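PDB 1YLI: putative acyl-CoA thioester hydrolase HI0827 from Haemophilus influenzae, which probably hydrolyses the thioester bond of a broad range of acyl-coenzyme A substrates, working as a hotdog-fold hexamer that binds coenzyme A. Local coordinates for residues Q41-G46 with A117-V122. Sequence-based numbering, arbitrary orientation.
Sequences QMDMGG and AVFTFV. With COA (coenzyme A), chain H.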
loop_
_atom_site.group_PDB
_atom_site.type_symbol
_atom_site.label_atom_id
_atom_site.label_comp_id
_atom_site.label_asym_id
_atom_site.label_seq_id
_atom_site.Cartn_x
_atom_site.Cartn_y
_atom_site.Cartn_z
ATOM N N GLN B 41 -1.805 -14.346 -5.067
ATOM C CA GLN B 41 -0.645 -14.977 -4.440
ATOM C C GLN B 41 -0.242 -16.253 -5.190
ATOM O O GLN B 41 0.949 -16.480 -5.365
ATOM C CB GLN B 41 -0.946 -15.366 -2.995
ATOM C CG GLN B 41 -1.065 -14.185 -2.050
ATOM C CD GLN B 41 0.306 -13.677 -1.662
ATOM O OE1 GLN B 41 1.111 -14.409 -1.064
ATOM N NE2 GLN B 41 0.608 -12.461 -2.063
ATOM N N MET B 42 -1.240 -17.039 -5.618
ATOM C CA MET B 42 -1.002 -18.255 -6.409
ATOM C C MET B 42 -0.282 -17.969 -7.726
ATOM O O MET B 42 0.669 -18.635 -8.087
ATOM C CB MET B 42 -2.320 -18.972 -6.728
ATOM C CG MET B 42 -3.023 -19.539 -5.477
ATOM S SD MET B 42 -4.679 -20.066 -5.863
ATOM C CE MET B 42 -4.263 -21.715 -6.370
ATOM N N ASP B 43 -0.754 -16.963 -8.433
ATOM C CA ASP B 43 -0.182 -16.596 -9.711
ATOM C C ASP B 43 1.261 -16.083 -9.566
ATOM O O ASP B 43 2.149 -16.447 -10.351
ATOM C CB ASP B 43 -1.070 -15.514 -10.328
ATOM C CG ASP B 43 -0.722 -15.218 -11.783
ATOM O OD1 ASP B 43 -0.746 -16.138 -12.615
ATOM O OD2 ASP B 43 -0.452 -14.066 -12.104
ATOM N N MET B 44 1.453 -15.157 -8.616
ATOM C CA MET B 44 2.754 -14.600 -8.303
ATOM C C MET B 44 3.735 -15.693 -7.862
ATOM O O MET B 44 4.897 -15.734 -8.328
ATOM C CB MET B 44 2.566 -13.556 -7.176
ATOM C CG MET B 44 3.674 -12.525 -6.965
ATOM S SD MET B 44 3.366 -10.916 -7.748
ATOM C CE MET B 44 3.317 -11.417 -9.443
ATOM N N GLY B 45 3.283 -16.578 -6.982
ATOM C CA GLY B 45 4.136 -17.617 -6.452
ATOM C C GLY B 45 4.413 -18.657 -7.532
ATOM O O GLY B 45 5.559 -19.033 -7.717
ATOM N N GLY B 46 3.372 -19.127 -8.238
ATOM C CA GLY B 46 3.580 -20.105 -9.343
ATOM C C GLY B 46 4.605 -19.612 -10.365
ATOM O O GLY B 46 5.506 -20.346 -10.774
ATOM N N ALA B 117 -4.785 -25.087 -7.807
ATOM C CA ALA B 117 -5.153 -24.933 -9.218
ATOM C C ALA B 117 -3.914 -24.922 -10.068
ATOM O O ALA B 117 -2.843 -24.490 -9.646
ATOM C CB ALA B 117 -5.967 -23.610 -9.444
ATOM N N VAL B 118 -4.087 -25.364 -11.290
ATOM C CA VAL B 118 -3.010 -25.341 -12.266
ATOM C C VAL B 118 -3.032 -24.044 -13.048
ATOM O O VAL B 118 -4.044 -23.683 -13.701
ATOM C CB VAL B 118 -3.101 -26.564 -13.210
ATOM C CG1 VAL B 118 -2.032 -26.516 -14.308
ATOM C CG2 VAL B 118 -2.907 -27.842 -12.390
ATOM N N PHE B 119 -1.880 -23.391 -13.033
ATOM C CA PHE B 119 -1.649 -22.217 -13.835
ATOM C C PHE B 119 -0.843 -22.581 -15.068
ATOM O O PHE B 119 0.123 -23.348 -14.969
ATOM C CB PHE B 119 -0.879 -21.177 -13.009
ATOM C CG PHE B 119 -1.729 -20.462 -11.996
ATOM C CD1 PHE B 119 -2.106 -21.094 -10.813
ATOM C CD2 PHE B 119 -2.154 -19.176 -12.220
ATOM C CE1 PHE B 119 -2.918 -20.445 -9.878
ATOM C CE2 PHE B 119 -2.938 -18.529 -11.294
ATOM C CZ PHE B 119 -3.324 -19.171 -10.111
ATOM N N THR B 120 -1.234 -22.021 -16.221
ATOM C CA THR B 120 -0.426 -22.125 -17.423
ATOM C C THR B 120 0.270 -20.811 -17.720
ATOM O O THR B 120 -0.393 -19.773 -17.911
ATOM C CB THR B 120 -1.242 -22.541 -18.633
ATOM O OG1 THR B 120 -1.953 -23.726 -18.286
ATOM C CG2 THR B 120 -0.306 -22.859 -19.814
ATOM N N PHE B 121 1.602 -20.864 -17.734
ATOM C CA PHE B 121 2.420 -19.705 -18.032
ATOM C C PHE B 121 3.100 -19.914 -19.374
ATOM O O PHE B 121 3.286 -21.056 -19.822
ATOM C CB PHE B 121 3.511 -19.512 -16.990
ATOM C CG PHE B 121 3.009 -19.334 -15.590
ATOM C CD1 PHE B 121 2.646 -18.070 -15.122
ATOM C CD2 PHE B 121 2.953 -20.414 -14.708
ATOM C CE1 PHE B 121 2.213 -17.903 -13.826
ATOM C CE2 PHE B 121 2.520 -20.247 -13.389
ATOM C CZ PHE B 121 2.136 -18.988 -12.958
ATOM N N VAL B 122 3.478 -18.809 -20.020
ATOM C CA VAL B 122 4.158 -18.855 -21.313
ATOM C C VAL B 122 5.421 -18.003 -21.203
ATOM O O VAL B 122 5.369 -16.875 -20.711
ATOM C CB VAL B 122 3.270 -18.343 -22.470
ATOM C CG1 VAL B 122 4.075 -18.263 -23.781
ATOM C CG2 VAL B 122 2.074 -19.263 -22.704
HETATM N N1A COA H . -4.773 -22.368 -22.507
HETATM C C2A COA H . -3.690 -23.188 -22.248
HETATM N N3A COA H . -2.542 -23.035 -23.011
HETATM C C4A COA H . -2.471 -22.070 -23.985
HETATM C C5A COA H . -3.560 -21.248 -24.242
HETATM C C6A COA H . -4.712 -21.396 -23.493
HETATM N N6A COA H . -5.661 -20.467 -23.609
HETATM N N7A COA H . -3.245 -20.388 -25.238
HETATM C C8A COA H . -1.983 -20.662 -25.637
HETATM N N9A COA H . -1.492 -21.694 -24.875
HETATM C C1B COA H . -0.174 -22.296 -25.019
HETATM C C2B COA H . 0.050 -22.874 -26.418
HETATM O O2B COA H . -0.404 -24.198 -26.543
HETATM C C3B COA H . 1.551 -22.727 -26.614
HETATM O O3B COA H . 2.175 -23.868 -26.078
HETATM P P3B COA H . 3.610 -24.488 -26.434
HETATM O O7A COA H . 3.363 -25.504 -27.493
HETATM O O8A COA H . 4.124 -25.179 -25.204
HETATM O O9A COA H . 4.628 -23.464 -26.877
HETATM C C4B COA H . 1.879 -21.491 -25.777
HETATM O O4B COA H . 0.757 -21.250 -24.931
HETATM C C5B COA H . 2.149 -20.268 -26.656
HETATM O O5B COA H . 1.071 -20.122 -27.566
HETATM P P1A COA H . 1.273 -19.428 -28.991
HETATM O O1A COA H . 0.164 -19.897 -29.913
HETATM O O2A COA H . 2.636 -19.727 -29.566
HETATM O O3A COA H . 1.145 -17.839 -28.740
HETATM P P2A COA H . -0.310 -17.156 -28.613
HETATM O O4A COA H . -1.327 -18.246 -28.328
HETATM O O5A COA H . -0.672 -16.360 -29.831
HETATM O O6A COA H . -0.184 -16.201 -27.340
HETATM C CBP COA H . 0.745 -15.211 -25.467
HETATM C CCP COA H . 0.537 -16.537 -26.176
HETATM C CDP COA H . 1.297 -15.483 -24.086
HETATM C CEP COA H . 1.820 -14.438 -26.228
HETATM C CAP COA H . -0.591 -14.416 -25.413
HETATM O OAP COA H . -1.764 -15.203 -25.243
HETATM C C9P COA H . -0.612 -13.210 -24.497
HETATM O O9P COA H . 0.385 -12.231 -24.613
HETATM N N8P COA H . -1.588 -13.107 -23.608
HETATM C C7P COA H . -1.516 -12.142 -22.516
HETATM C C6P COA H . -0.874 -12.770 -21.297
HETATM C C5P COA H . -0.902 -11.822 -20.126
HETATM O O5P COA H . -0.360 -10.705 -20.197
HETATM N N4P COA H . -1.533 -12.295 -19.037
HETATM C C3P COA H . -1.598 -11.641 -17.744
HETATM C C2P COA H . -2.505 -10.409 -17.690
HETATM S S1P COA H . -3.605 -10.223 -19.111
#
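Met42 and Phe119 make the first join between the helix and the strand. Starting at the root of the methionine, CB rests 3.5 Å from Phe119 CE1 and about as close to CZ. With CG beside the backbone N (chi1 -66°), the chain runs out past the ring at roughly a right angle to it, then bends at chi3 (88°). That bend delivers the CE methyl to the ring edge, in its plane, and on to the start of the strand segment, where CE lies 3.7 Å from Ala117 N, with Ala117 CB a little farther off. The backbone just beyond the side chain completes the cover: the carbonyl carbon of Met42 sits over one face of the ring, and Asp43 CA makes an off-centre CH-pi contact, 4.2 Å from the ring centroid.

Asp43 brings its carboxylate alongside both phenylalanines. Its CG is anti to the backbone N (chi1 -170°), which carries OD1 to 3.4 Å from Phe119 CD2 and 3.7 Å from Phe121 CE1. Among these aromatic neighbours the buried carboxylate is satisfied from elsewhere: OD1 hydrogen-bonds to Thr60 OG1, and OD2 to the backbone N of Gly36 of the second subunit. Phe121 brings CZ up to the backbone of the turn from Asp43 to Gly46, with Asp43 O at the ring edge, 3.6 Å from CZ. Gly46 C is equally near CZ, a close approach to bare backbone.

The inward-facing Ala117, Phe119 and Phe121 thus seat helix 35-54 against the sheet, as in the hotdog fold. Thr120 and Val122 belong to a coenzyme A pocket, Val122 CG2 reaching 3.3 Å from COA O4B. Strands 91-101 and 58-67 flank strand 111-123, supplying Val96 and Val98 to Met42 and Val63 to Phe119.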